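Long-range contacts in AvrRpt2 (Erwinia amylovora, PDB 6HQZ), which acts as a type III effector of a plant pathogen, a papain-like cysteine protease of family C70 that probably cleaves host proteins: residues A[26-31]-A[90-95]; A[38-43]-A[104-109]; A[42-47]-A[143-148]; A[78-83]-A[110-115]; A[117-122]-A[130-135]. All coordinates share one frame; numbering follows the deposited sequence. Where two conformers were deposited one is given.

Contact 1 of 5, residues A[26-31]-A[90-95]; sequences RMLGHS and HGPIMF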
# COMPACT_ATOMS: atom_id res chain seq x y z
N ARG A 26 -15.65 5.44 14.66
CA ARG A 26 -14.72 6.07 15.61
C ARG A 26 -13.27 5.58 15.44
O ARG A 26 -12.32 6.40 15.44
CB ARG A 26 -15.17 5.96 17.10
CG ARG A 26 -14.69 7.12 17.97
CD ARG A 26 -15.46 7.33 19.31
NE ARG A 26 -16.73 6.59 19.31
CZ ARG A 26 -17.29 5.99 20.36
NH1 ARG A 26 -16.75 6.07 21.58
NH2 ARG A 26 -18.43 5.33 20.18
N MET A 27 -13.09 4.28 15.19
CA MET A 27 -11.77 3.75 14.89
C MET A 27 -11.19 4.33 13.61
O MET A 27 -9.97 4.43 13.51
CB MET A 27 -11.73 2.23 14.87
CG MET A 27 -12.01 1.62 16.21
SD MET A 27 -11.73 -0.16 16.22
CE MET A 27 -13.37 -0.79 15.91
N LEU A 28 -12.05 4.73 12.67
CA LEU A 28 -11.61 5.35 11.40
C LEU A 28 -11.28 6.87 11.54
O LEU A 28 -10.94 7.51 10.53
CB LEU A 28 -12.64 5.15 10.30
CG LEU A 28 -12.35 4.02 9.30
CD1 LEU A 28 -12.09 2.63 9.89
CD2 LEU A 28 -13.46 3.96 8.27
N GLY A 29 -11.50 7.43 12.73
CA GLY A 29 -11.28 8.86 13.05
C GLY A 29 -12.52 9.76 13.01
O GLY A 29 -12.41 10.94 13.26
N HIS A 30 -13.70 9.21 12.71
CA HIS A 30 -14.95 10.00 12.57
C HIS A 30 -15.80 9.97 13.84
O HIS A 30 -15.82 8.98 14.59
CB HIS A 30 -15.80 9.43 11.40
CG HIS A 30 -15.15 9.58 10.06
ND1 HIS A 30 -15.69 10.36 9.05
CD2 HIS A 30 -14.00 9.07 9.57
CE1 HIS A 30 -14.89 10.34 8.00
NE2 HIS A 30 -13.85 9.57 8.29
N SER A 31 -16.51 11.07 14.08
CA SER A 31 -17.56 11.14 15.08
C SER A 31 -18.82 11.38 14.32
O SER A 31 -19.07 12.45 13.80
CB SER A 31 -17.33 12.29 16.06
OG SER A 31 -16.32 11.90 16.94
N HIS A 90 -5.69 4.02 1.71
CA HIS A 90 -6.91 4.55 2.30
C HIS A 90 -6.95 4.51 3.81
O HIS A 90 -7.75 5.21 4.39
CB HIS A 90 -8.09 3.72 1.77
CG HIS A 90 -8.16 3.74 0.27
ND1 HIS A 90 -8.07 2.60 -0.49
CD2 HIS A 90 -8.20 4.78 -0.59
CE1 HIS A 90 -8.12 2.93 -1.77
NE2 HIS A 90 -8.21 4.25 -1.85
N GLY A 91 -6.07 3.74 4.43
CA GLY A 91 -6.01 3.69 5.87
C GLY A 91 -6.93 2.59 6.30
O GLY A 91 -7.24 1.70 5.49
N PRO A 92 -7.34 2.62 7.56
CA PRO A 92 -8.21 1.50 7.98
C PRO A 92 -9.57 1.43 7.25
O PRO A 92 -10.18 2.46 6.81
CB PRO A 92 -8.42 1.75 9.47
CG PRO A 92 -8.04 3.15 9.72
CD PRO A 92 -7.11 3.61 8.62
N ILE A 93 -10.04 0.22 7.11
CA ILE A 93 -11.21 -0.04 6.28
C ILE A 93 -12.24 -0.85 7.11
O ILE A 93 -11.94 -1.92 7.65
CB ILE A 93 -10.84 -0.88 5.05
CG1 ILE A 93 -9.92 -0.14 4.14
CG2 ILE A 93 -12.10 -1.29 4.27
CD1 ILE A 93 -9.18 -1.03 3.17
N MET A 94 -13.43 -0.29 7.24
CA MET A 94 -14.48 -1.00 7.96
C MET A 94 -15.29 -1.87 7.00
O MET A 94 -15.77 -1.39 5.96
CB MET A 94 -15.40 -0.10 8.75
CG MET A 94 -16.12 0.98 8.08
SD MET A 94 -17.01 1.99 9.32
CE MET A 94 -18.47 2.33 8.37
N PHE A 95 -15.42 -3.13 7.41
CA PHE A 95 -16.05 -4.17 6.58
C PHE A 95 -17.17 -4.88 7.32
O PHE A 95 -17.13 -5.18 8.54
CB PHE A 95 -15.02 -5.18 6.04
CG PHE A 95 -14.40 -6.06 7.06
CD1 PHE A 95 -13.30 -5.61 7.75
CD2 PHE A 95 -14.81 -7.36 7.26
CE1 PHE A 95 -12.64 -6.42 8.65
CE2 PHE A 95 -14.13 -8.19 8.14
CZ PHE A 95 -13.07 -7.71 8.86
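Leu-28 meets Pro-92 with its CD1 methyl, 3.8 Å from Pro-92 CB, and the two side chains slide past each other in opposite directions. The same methyl comes within 3.6 Å of Pro-92 O, so it packs on the proline backbone as well as on its ring. The chi1 of Leu-28, -100°, lies off the usual staggered positions. Its second branch, Leu-28 CD2, reaches Met-94, two residues on from Pro-92, and meets its CG at 4.0 Å. Leu-28 and Met-94 cross at about a right angle. Met-94 CG stands between its own backbone N and carbonyl carbon (chi1 57°), and the chain bends at chi3. The Met-94 side chain also packs on Trp-21 and Cys-24 of helix 19-27. Gly-29, with positive phi, ends that helix in a Schellman motif. The contact thus joins the C-terminal end of helix 19-27 to the start of strand 93-98, where helix and antiparallel sheet meet in a papain-like fold.

Contact 2 of 5, residues A[38-43]-A[104-109]; sequences LGLPEL and WHMSVL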
# COMPACT_ATOMS: atom_id res chain seq x y z
N LEU A 38 -31.90 0.96 9.46
CA LEU A 38 -32.20 -0.44 9.70
C LEU A 38 -30.86 -1.11 10.14
O LEU A 38 -29.77 -0.50 10.12
CB LEU A 38 -32.89 -1.11 8.48
CG LEU A 38 -34.29 -0.68 7.96
CD1 LEU A 38 -34.63 -1.42 6.67
CD2 LEU A 38 -35.45 -0.85 8.96
N GLY A 39 -30.98 -2.36 10.54
CA GLY A 39 -29.87 -3.11 11.05
C GLY A 39 -28.86 -3.54 10.03
O GLY A 39 -28.89 -3.19 8.83
N LEU A 40 -27.95 -4.35 10.55
CA LEU A 40 -26.88 -4.90 9.78
C LEU A 40 -27.30 -5.83 8.62
O LEU A 40 -26.74 -5.70 7.49
CB LEU A 40 -25.94 -5.63 10.72
CG LEU A 40 -25.15 -4.73 11.65
CD1 LEU A 40 -24.07 -5.56 12.34
CD2 LEU A 40 -24.48 -3.59 10.91
N PRO A 41 -28.21 -6.80 8.89
CA PRO A 41 -28.66 -7.64 7.76
C PRO A 41 -29.21 -6.84 6.57
O PRO A 41 -28.93 -7.19 5.43
CB PRO A 41 -29.79 -8.49 8.35
CG PRO A 41 -29.72 -8.32 9.83
CD PRO A 41 -28.80 -7.22 10.18
N GLU A 42 -29.91 -5.76 6.87
CA GLU A 42 -30.50 -4.94 5.82
C GLU A 42 -29.46 -4.08 5.07
O GLU A 42 -29.55 -3.84 3.85
CB GLU A 42 -31.64 -4.12 6.41
CG GLU A 42 -32.81 -5.00 6.89
CD GLU A 42 -32.58 -5.74 8.21
OE1 GLU A 42 -31.72 -5.29 9.03
OE2 GLU A 42 -33.28 -6.78 8.43
N LEU A 43 -28.47 -3.64 5.83
CA LEU A 43 -27.37 -2.88 5.31
C LEU A 43 -26.52 -3.79 4.41
O LEU A 43 -26.08 -3.33 3.38
CB LEU A 43 -26.51 -2.32 6.45
CG LEU A 43 -25.23 -1.60 6.04
CD1 LEU A 43 -25.62 -0.42 5.19
CD2 LEU A 43 -24.39 -1.19 7.23
N TRP A 104 -24.65 -10.68 11.07
CA TRP A 104 -23.79 -9.78 10.37
C TRP A 104 -23.10 -8.89 11.43
O TRP A 104 -23.69 -8.55 12.46
CB TRP A 104 -24.56 -8.91 9.37
CG TRP A 104 -25.00 -9.72 8.18
CD1 TRP A 104 -26.14 -10.47 8.12
CD2 TRP A 104 -24.29 -9.97 7.00
NE1 TRP A 104 -26.21 -11.13 6.91
CE2 TRP A 104 -25.08 -10.83 6.21
CE3 TRP A 104 -23.04 -9.54 6.51
CZ2 TRP A 104 -24.67 -11.26 4.95
CZ3 TRP A 104 -22.64 -10.00 5.30
CH2 TRP A 104 -23.47 -10.83 4.51
N HIS A 105 -21.90 -8.52 11.12
CA HIS A 105 -21.03 -7.71 12.00
C HIS A 105 -20.18 -6.73 11.20
O HIS A 105 -19.92 -6.93 10.02
CB HIS A 105 -20.11 -8.66 12.82
CG HIS A 105 -20.87 -9.55 13.72
ND1 HIS A 105 -21.14 -9.23 15.02
CD2 HIS A 105 -21.57 -10.69 13.46
CE1 HIS A 105 -21.87 -10.18 15.56
NE2 HIS A 105 -22.17 -11.06 14.63
N MET A 106 -19.66 -5.71 11.89
CA MET A 106 -18.73 -4.80 11.32
C MET A 106 -17.45 -4.83 12.10
O MET A 106 -17.50 -4.90 13.33
CB MET A 106 -19.30 -3.41 11.37
CG MET A 106 -20.41 -3.11 10.42
SD MET A 106 -20.98 -1.44 10.73
CE MET A 106 -19.54 -0.55 10.18
N SER A 107 -16.32 -4.77 11.37
CA SER A 107 -15.00 -4.80 11.97
C SER A 107 -14.11 -3.90 11.20
O SER A 107 -14.48 -3.42 10.12
CB SER A 107 -14.44 -6.22 11.97
OG SER A 107 -15.21 -7.07 12.83
N VAL A 108 -12.93 -3.64 11.74
CA VAL A 108 -11.98 -2.76 11.08
C VAL A 108 -10.73 -3.44 10.69
O VAL A 108 -10.01 -3.93 11.56
CB VAL A 108 -11.61 -1.55 11.99
CG1 VAL A 108 -10.57 -0.68 11.23
CG2 VAL A 108 -12.86 -0.72 12.33
N LEU A 109 -10.50 -3.49 9.37
CA LEU A 109 -9.30 -4.06 8.76
C LEU A 109 -8.15 -3.11 9.00
O LEU A 109 -8.25 -1.92 8.66
CB LEU A 109 -9.45 -4.22 7.26
CG LEU A 109 -8.28 -4.92 6.57
CD1 LEU A 109 -8.02 -6.36 7.06
CD2 LEU A 109 -8.60 -4.84 5.09
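Leu-40 carries this contact, reaching from the first turn of helix 40-45 to the start of strand 104-113. Its CB packs against Trp-104 CB at 3.8 Å. CG stands anti to the carbonyl carbon of Leu-40 (chi1 -70°) and lies near Trp-104 O. Beyond it the two methyls part. CD1 comes very close to Trp-104 O, at 3.0 Å, and also touches His-105 CA at 3.7 Å. This branch therefore packs on strand backbone. CD2 reaches Met-106, two residues on from Trp-104, and lies 4.1 Å from Met-106 SD, with Met-106 CG equally near. The chain of Met-106 is bent at chi3. The Met-106 side chain also packs on Trp-21 of helix 19-27. Leu-40 itself also touches Cys-20 of that helix.

Pro-41 adds the outer part. Pro-41 CA is 3.8 Å from Trp-104 CD1, and Pro-41 CB is 4.2 Å from the same atom. The indole meets the proline through its five-membered ring, at an oblique angle. Gly-39 sits at the N-cap of the helix, and its O accepts from Leu-43 N at 3.1 Å. The whole is an apolar joint between a short helix and the sheet, as expected where the helical part of a papain-like protease packs on its antiparallel sheet.

Contact 3 of 5, residues A[42-47]-A[143-148]; sequences ELYDSS and WRVPHA
A loop with a type I beta turn, Val-145 to Ala-148, packs on residues 43-45 of helix 40-45 in this papain-like protease. The loop lies between helix 134-140 and strand 149-152. The shortest polar bond across the contact is from His-147 NE2 to Leu-43 O, 2.8 Å with an N-H...O angle of 154°. The oxygen is tilted 19° out of the imidazole plane. His-147 ND1 is bonded to Arg-55, so both ring nitrogens are bonded. Leu-43 CD1 also presses on NE2 of His-147, at 3.4 Å. Val-145 uses both methyls: CG1 lies near Leu-43 O and Tyr-44 O, while CG2 meets Tyr-44 CD1 at the ring edge, 3.8 Å away. Two waters bridge the segments. One links Tyr-44 OH to His-147 O, and the other donates to Tyr-44 O and accepts from Arg-144 N. Arg-144, with CG anti to its backbone N (chi1 -180°) and a bend at chi3, crosses Asp-45 obliquely. Its NH1 makes a weak, long salt bridge to Asp-45 OD1 at 3.4 Å, approached at the guanidinium edge. Over one face of that guanidinium, offset toward its rim, Ser-47 CB appears 3.4 Å from Arg-144 NH2, though Ser-47 is poorly ordered.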
# COMPACT_ATOMS: atom_id res chain seq x y z
N GLU A 42 -29.91 -5.76 6.87
CA GLU A 42 -30.50 -4.94 5.82
C GLU A 42 -29.46 -4.08 5.07
O GLU A 42 -29.55 -3.84 3.85
CB GLU A 42 -31.64 -4.12 6.41
CG GLU A 42 -32.81 -5.00 6.89
CD GLU A 42 -32.58 -5.74 8.21
OE1 GLU A 42 -31.72 -5.29 9.03
OE2 GLU A 42 -33.28 -6.78 8.43
N LEU A 43 -28.47 -3.64 5.83
CA LEU A 43 -27.37 -2.88 5.31
C LEU A 43 -26.52 -3.79 4.41
O LEU A 43 -26.08 -3.33 3.38
CB LEU A 43 -26.51 -2.32 6.45
CG LEU A 43 -25.23 -1.60 6.04
CD1 LEU A 43 -25.62 -0.42 5.19
CD2 LEU A 43 -24.39 -1.19 7.23
N TYR A 44 -26.31 -5.06 4.79
CA TYR A 44 -25.29 -5.87 4.11
C TYR A 44 -25.81 -6.99 3.26
O TYR A 44 -25.06 -7.56 2.42
CB TYR A 44 -24.30 -6.44 5.14
CG TYR A 44 -23.37 -5.41 5.63
CD1 TYR A 44 -22.55 -4.71 4.77
CD2 TYR A 44 -23.31 -5.10 6.98
CE1 TYR A 44 -21.68 -3.71 5.23
CE2 TYR A 44 -22.45 -4.13 7.45
CZ TYR A 44 -21.62 -3.42 6.59
OH TYR A 44 -20.77 -2.41 7.06
N ASP A 45 -27.07 -7.32 3.44
CA ASP A 45 -27.63 -8.46 2.74
C ASP A 45 -29.02 -8.27 2.16
O ASP A 45 -29.65 -9.26 1.82
CB ASP A 45 -27.66 -9.68 3.65
CG ASP A 45 -27.77 -10.98 2.86
OD1 ASP A 45 -27.42 -11.03 1.65
OD2 ASP A 45 -28.26 -11.95 3.44
N SER A 46 -29.51 -7.04 2.01
CA SER A 46 -30.91 -6.85 1.52
C SER A 46 -30.92 -6.81 0.01
O SER A 46 -29.95 -6.37 -0.57
CB SER A 46 -31.52 -5.53 2.01
OG SER A 46 -32.16 -5.68 3.26
N SER A 47 -32.01 -7.26 -0.60
CA SER A 47 -32.30 -6.99 -2.03
C SER A 47 -33.76 -6.47 -2.22
O SER A 47 -34.51 -6.40 -1.26
CB SER A 47 -32.05 -8.23 -2.88
OG SER A 47 -31.95 -7.88 -4.26
N TRP A 143 -20.31 -9.25 -0.01
CA TRP A 143 -20.16 -9.07 -1.46
C TRP A 143 -21.39 -8.55 -2.16
O TRP A 143 -21.29 -7.91 -3.18
CB TRP A 143 -19.76 -10.38 -2.10
CG TRP A 143 -18.45 -10.82 -1.71
CD1 TRP A 143 -18.15 -11.80 -0.85
CD2 TRP A 143 -17.21 -10.28 -2.15
NE1 TRP A 143 -16.80 -11.94 -0.74
CE2 TRP A 143 -16.19 -11.00 -1.51
CE3 TRP A 143 -16.86 -9.27 -3.05
CZ2 TRP A 143 -14.82 -10.74 -1.72
CZ3 TRP A 143 -15.49 -9.04 -3.31
CH2 TRP A 143 -14.50 -9.75 -2.62
N ARG A 144 -22.56 -8.77 -1.58
CA ARG A 144 -23.81 -8.40 -2.20
C ARG A 144 -24.01 -6.91 -2.31
O ARG A 144 -24.81 -6.45 -3.16
CB ARG A 144 -25.03 -9.03 -1.51
CG ARG A 144 -26.35 -8.68 -2.12
CD ARG A 144 -27.49 -9.42 -1.45
NE ARG A 144 -28.43 -9.84 -2.45
CZ ARG A 144 -29.40 -10.70 -2.21
NH1 ARG A 144 -29.57 -11.22 -0.98
NH2 ARG A 144 -30.21 -11.04 -3.20
N VAL A 145 -23.30 -6.14 -1.51
CA VAL A 145 -23.53 -4.68 -1.49
C VAL A 145 -22.25 -3.96 -1.84
O VAL A 145 -21.16 -4.42 -1.44
CB VAL A 145 -24.09 -4.15 -0.15
CG1 VAL A 145 -25.49 -4.73 0.08
CG2 VAL A 145 -23.18 -4.44 1.04
N PRO A 146 -22.35 -2.88 -2.56
CA PRO A 146 -21.13 -2.17 -2.95
C PRO A 146 -20.42 -1.50 -1.78
O PRO A 146 -19.25 -1.14 -1.93
CB PRO A 146 -21.63 -1.10 -3.94
CG PRO A 146 -22.96 -1.52 -4.32
CD PRO A 146 -23.54 -2.29 -3.20
N HIS A 147 -21.10 -1.36 -0.65
CA HIS A 147 -20.56 -0.63 0.51
C HIS A 147 -20.02 -1.57 1.56
O HIS A 147 -19.95 -1.21 2.71
CB HIS A 147 -21.57 0.34 1.12
CG HIS A 147 -22.93 -0.23 1.32
ND1 HIS A 147 -23.92 -0.17 0.37
CD2 HIS A 147 -23.48 -0.88 2.38
CE1 HIS A 147 -25.01 -0.75 0.83
NE2 HIS A 147 -24.76 -1.22 2.04
N ALA A 148 -19.62 -2.75 1.12
CA ALA A 148 -19.07 -3.78 1.97
C ALA A 148 -17.84 -3.30 2.76
O ALA A 148 -17.66 -3.75 3.90
CB ALA A 148 -18.76 -5.02 1.15
O HOH W 1 -18.95 -1.37 5.41
O HOH W 2 -23.68 -9.50 1.17

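Contact 4 of 5, residues A[78-83]-A[110-115]; sequences FSANEL and TGIDKP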
# COMPACT_ATOMS: atom_id res chain seq x y z
N PHE A 78 -10.15 -11.20 -2.80
CA PHE A 78 -8.99 -10.36 -2.65
C PHE A 78 -7.76 -11.20 -2.37
O PHE A 78 -7.81 -12.20 -1.63
CB PHE A 78 -9.14 -9.37 -1.47
CG PHE A 78 -10.10 -8.26 -1.71
CD1 PHE A 78 -9.74 -7.19 -2.44
CD2 PHE A 78 -11.38 -8.30 -1.17
CE1 PHE A 78 -10.63 -6.17 -2.69
CE2 PHE A 78 -12.28 -7.30 -1.41
CZ PHE A 78 -11.90 -6.22 -2.12
N SER A 79 -6.62 -10.71 -2.85
CA SER A 79 -5.34 -11.25 -2.44
C SER A 79 -4.84 -10.50 -1.20
O SER A 79 -5.22 -9.33 -0.93
CB SER A 79 -4.33 -11.14 -3.56
OG SER A 79 -4.16 -9.78 -3.89
N ALA A 80 -3.96 -11.18 -0.47
CA ALA A 80 -3.16 -10.53 0.59
C ALA A 80 -2.52 -9.24 0.09
O ALA A 80 -2.67 -8.20 0.75
CB ALA A 80 -2.09 -11.49 1.14
N ASN A 81 -1.85 -9.28 -1.06
CA ASN A 81 -1.21 -8.06 -1.57
C ASN A 81 -2.24 -6.96 -1.87
O ASN A 81 -2.00 -5.80 -1.58
CB ASN A 81 -0.38 -8.32 -2.82
CG ASN A 81 0.89 -9.07 -2.54
OD1 ASN A 81 1.41 -9.08 -1.43
ND2 ASN A 81 1.40 -9.72 -3.55
N GLU A 82 -3.36 -7.32 -2.49
CA GLU A 82 -4.32 -6.28 -2.84
C GLU A 82 -4.95 -5.61 -1.64
O GLU A 82 -5.08 -4.40 -1.61
CB GLU A 82 -5.43 -6.77 -3.79
CG GLU A 82 -6.35 -5.64 -4.26
CD GLU A 82 -5.67 -4.32 -4.75
OE1 GLU A 82 -4.53 -4.26 -5.38
OE2 GLU A 82 -6.36 -3.29 -4.57
N LEU A 83 -5.34 -6.38 -0.64
CA LEU A 83 -5.78 -5.74 0.62
C LEU A 83 -4.71 -4.78 1.24
O LEU A 83 -5.03 -3.71 1.75
CB LEU A 83 -6.19 -6.77 1.64
CG LEU A 83 -7.53 -7.46 1.25
CD1 LEU A 83 -7.77 -8.64 2.20
CD2 LEU A 83 -8.68 -6.47 1.25
N THR A 110 -7.07 -3.65 9.55
CA THR A 110 -5.86 -2.81 9.86
C THR A 110 -4.53 -3.25 9.21
O THR A 110 -3.57 -2.45 9.15
CB THR A 110 -5.60 -2.71 11.36
OG1 THR A 110 -5.16 -4.01 11.87
CG2 THR A 110 -6.85 -2.17 12.06
N GLY A 111 -4.40 -4.54 8.90
CA GLY A 111 -3.22 -5.04 8.29
C GLY A 111 -3.37 -6.42 7.73
O GLY A 111 -4.43 -7.01 7.80
N ILE A 112 -2.28 -6.93 7.18
CA ILE A 112 -2.24 -8.29 6.55
C ILE A 112 -1.06 -9.01 7.13
O ILE A 112 0.07 -8.45 7.21
CB ILE A 112 -2.08 -8.21 5.02
CG1 ILE A 112 -3.24 -7.41 4.40
CG2 ILE A 112 -1.97 -9.60 4.37
CD1 ILE A 112 -4.64 -8.01 4.65
N ASP A 113 -1.33 -10.24 7.51
CA ASP A 113 -0.31 -11.16 7.89
C ASP A 113 -0.04 -12.08 6.68
O ASP A 113 -0.74 -13.08 6.49
CB ASP A 113 -0.77 -11.91 9.16
CG ASP A 113 0.18 -13.03 9.58
OD1 ASP A 113 1.09 -13.46 8.80
OD2 ASP A 113 0.00 -13.53 10.71
N LYS A 114 0.99 -11.76 5.89
CA LYS A 114 1.29 -12.54 4.70
C LYS A 114 1.70 -13.96 5.01
O LYS A 114 1.17 -14.88 4.40
CB LYS A 114 2.40 -11.92 3.85
CG LYS A 114 1.95 -10.88 2.85
CD LYS A 114 1.41 -11.47 1.55
CE LYS A 114 2.45 -12.17 0.69
NZ LYS A 114 1.82 -12.45 -0.62
N PRO A 115 2.69 -14.15 5.92
CA PRO A 115 3.15 -15.53 6.17
C PRO A 115 2.05 -16.53 6.52
O PRO A 115 2.15 -17.68 6.14
CB PRO A 115 4.11 -15.38 7.37
CG PRO A 115 4.64 -13.99 7.25
CD PRO A 115 3.55 -13.16 6.61
O HOH W 3 -0.91 -11.61 -2.26
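Asn-81 N donates to a bridging water at 2.8 Å, and that water also accepts a weak bond from Lys-114 NZ. The same ammonium gives a second weak bond, to Asn-81 OD1 at 3.5 Å. Lys-114 thus meets the first turn of helix 80-90 both directly and through water. Its chain is bent at chi2 and chi3. The chi2 of -82° turns CD out of the extended line of the chain, and CD packs 3.5 Å from Ala-80 CB. The rest of the contact is apolar. Ala-80 CB also touches Ile-112 CG2 at 3.7 Å. The other branch of Ile-112 ends in CD1, which lies 3.6 Å from Leu-83 CB. Ile-112 and Leu-83 cross at about a right angle. Ala-80 and Leu-83 are one helical turn apart, so Ile-112 spans that turn with its two branches. Ser-79 is the N-cap: its OG accepts from Glu-82 N at 2.9 Å, a capping bond. Leu-134 of helix 134-140 packs on Ala-80 and Leu-83 as well. Earlier in the strand, Thr-110 and Gly-111 both face Ile-120 in a classic beta bulge. The arrangement is a capped helix start laid on the end of a bulged strand in an antiparallel sheet.

Contact 5 of 5, residues A[117-122]-A[130-135]; sequences DAIIFH and LTMPLD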
# COMPACT_ATOMS: atom_id res chain seq x y z
N ASP A 117 -1.27 -15.91 5.81
CA ASP A 117 -2.41 -15.68 4.92
C ASP A 117 -3.70 -15.31 5.69
O ASP A 117 -4.74 -15.97 5.59
CB ASP A 117 -2.60 -16.88 3.98
CG ASP A 117 -3.46 -16.58 2.80
OD1 ASP A 117 -3.30 -15.52 2.14
OD2 ASP A 117 -4.32 -17.42 2.50
N ALA A 118 -3.57 -14.22 6.45
CA ALA A 118 -4.62 -13.75 7.36
C ALA A 118 -4.72 -12.24 7.36
O ALA A 118 -3.76 -11.52 7.09
CB ALA A 118 -4.33 -14.26 8.77
N ILE A 119 -5.91 -11.74 7.71
CA ILE A 119 -6.15 -10.33 7.87
C ILE A 119 -6.10 -10.01 9.34
O ILE A 119 -6.36 -10.87 10.16
CB ILE A 119 -7.49 -9.88 7.31
CG1 ILE A 119 -8.67 -10.57 8.03
CG2 ILE A 119 -7.52 -10.24 5.83
CD1 ILE A 119 -9.92 -9.74 7.93
N ILE A 120 -5.75 -8.76 9.63
CA ILE A 120 -5.64 -8.29 10.97
C ILE A 120 -6.73 -7.24 11.16
O ILE A 120 -6.82 -6.32 10.38
CB ILE A 120 -4.27 -7.63 11.25
CG1 ILE A 120 -3.13 -8.58 10.81
CG2 ILE A 120 -4.16 -7.31 12.69
CD1 ILE A 120 -1.76 -7.98 10.85
N PHE A 121 -7.51 -7.36 12.24
CA PHE A 121 -8.66 -6.49 12.38
C PHE A 121 -9.03 -6.28 13.82
O PHE A 121 -8.77 -7.14 14.70
CB PHE A 121 -9.87 -7.06 11.60
CG PHE A 121 -10.41 -8.34 12.14
CD1 PHE A 121 -9.78 -9.57 11.87
CD2 PHE A 121 -11.57 -8.34 12.93
CE1 PHE A 121 -10.33 -10.76 12.37
CE2 PHE A 121 -12.13 -9.54 13.41
CZ PHE A 121 -11.50 -10.75 13.18
N HIS A 122 -9.60 -5.11 14.07
CA HIS A 122 -10.18 -4.73 15.33
C HIS A 122 -11.66 -5.16 15.27
O HIS A 122 -12.39 -4.70 14.42
CB HIS A 122 -10.21 -3.22 15.54
CG HIS A 122 -8.87 -2.63 15.90
ND1 HIS A 122 -7.82 -3.41 16.34
CD2 HIS A 122 -8.45 -1.36 15.93
CE1 HIS A 122 -6.78 -2.63 16.57
NE2 HIS A 122 -7.15 -1.37 16.38
N LEU A 130 -7.14 -8.86 16.32
CA LEU A 130 -7.44 -10.26 15.98
C LEU A 130 -6.96 -10.54 14.53
O LEU A 130 -6.71 -9.62 13.72
CB LEU A 130 -8.92 -10.54 16.03
CG LEU A 130 -9.73 -10.21 17.31
CD1 LEU A 130 -11.20 -10.68 17.15
CD2 LEU A 130 -9.04 -10.72 18.56
N THR A 131 -6.82 -11.81 14.21
CA THR A 131 -6.69 -12.16 12.80
C THR A 131 -7.72 -13.22 12.45
O THR A 131 -8.10 -13.98 13.29
CB THR A 131 -5.29 -12.73 12.42
OG1 THR A 131 -5.12 -14.08 12.89
CG2 THR A 131 -4.19 -11.86 12.99
N MET A 132 -8.05 -13.29 11.18
CA MET A 132 -8.76 -14.42 10.63
C MET A 132 -8.14 -14.82 9.31
O MET A 132 -7.56 -13.97 8.63
CB MET A 132 -10.28 -14.13 10.44
CG MET A 132 -10.74 -13.41 9.23
SD MET A 132 -12.51 -13.17 8.82
CE MET A 132 -12.99 -12.03 10.11
N PRO A 133 -8.36 -16.06 8.88
CA PRO A 133 -7.81 -16.41 7.60
C PRO A 133 -8.36 -15.55 6.47
O PRO A 133 -9.56 -15.21 6.42
CB PRO A 133 -8.26 -17.86 7.39
CG PRO A 133 -8.52 -18.36 8.78
CD PRO A 133 -9.10 -17.18 9.47
N LEU A 134 -7.50 -15.26 5.51
CA LEU A 134 -7.92 -14.57 4.32
C LEU A 134 -9.03 -15.30 3.63
O LEU A 134 -9.96 -14.64 3.11
CB LEU A 134 -6.72 -14.40 3.39
CG LEU A 134 -6.99 -13.69 2.10
CD1 LEU A 134 -7.68 -12.35 2.37
CD2 LEU A 134 -5.69 -13.52 1.30
N ASP A 135 -8.96 -16.65 3.58
CA ASP A 135 -10.04 -17.43 2.94
C ASP A 135 -11.39 -17.09 3.61
O ASP A 135 -12.40 -16.98 2.93
CB ASP A 135 -9.78 -18.95 2.97
CG ASP A 135 -10.93 -19.79 2.32
OD1 ASP A 135 -10.99 -19.96 1.08
OD2 ASP A 135 -11.76 -20.33 3.08
O HOH W 4 -6.49 -18.14 4.26
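A beta hairpin joins strand 118-123 to strand 130-133, at the edge of the antiparallel sheet. Ile-119 with Met-132 is a hydrogen-bonded pair: Ile-119 N donates to Met-132 O at 2.9 Å, and Met-132 N returns the bond. Phe-121 with Leu-130 is the next such pair, with Phe-121 N to Leu-130 O at 2.8 Å and a weak return bond. Ile-120 with Thr-131 lies between them as a non-hydrogen-bonded pair, with side chains on the other face from Phe-121. With CG of Phe-121 between the backbone N and carbonyl carbon (chi1 67°), the ring sits beside Leu-130 and Met-132. Leu-130 CB lies over one face in a CH-pi contact, 4.1 Å from the ring centroid. Met-132 CE touches Phe-121 CZ at 3.6 Å, and its SD makes an oblique Met-aromatic contact. At the far end Leu-134 N donates to Asp-117 O at 2.9 Å, nearly straight at 173°. A water joins Asp-117 OD2 to Asp-135 N. Leu-134 CD1 meets Ile-119 CG2 at 4.1 Å. Ile-119 and Phe-121 pack on Phe-95 of strand 93-98. Leu-134 begins helix 134-140 and rests on helix 80-90. Strand 104-113 pairs with strand 118-123.

Contacts 1, 2, 4 and 5 reach one antiparallel sheet; contact 3 joins helix 40-45 to the loop before strand 149-152. Strand 104-113 serves contacts 2 and 4, whose centres are about 21 Å apart on opposite sides of the chain's centre. Strands 93-98 and 118-123, used by contacts 1 and 5, flank it in the sheet. Contacts 2 and 3 share helix 40-45, with centres about 9 Å apart. The centres of contacts 4 and 5 are about 8 Å apart, and they meet through strand pairing and Leu-134. Along the chain contacts 1 and 2 cross, whereas contacts 4 and 5 are in series, both nested inside the loop closed by contact 3. Contacts 1, 2 and 4 thus tie helices to the sheet of this papain-like protease domain, and contact 5 is its edge hairpin.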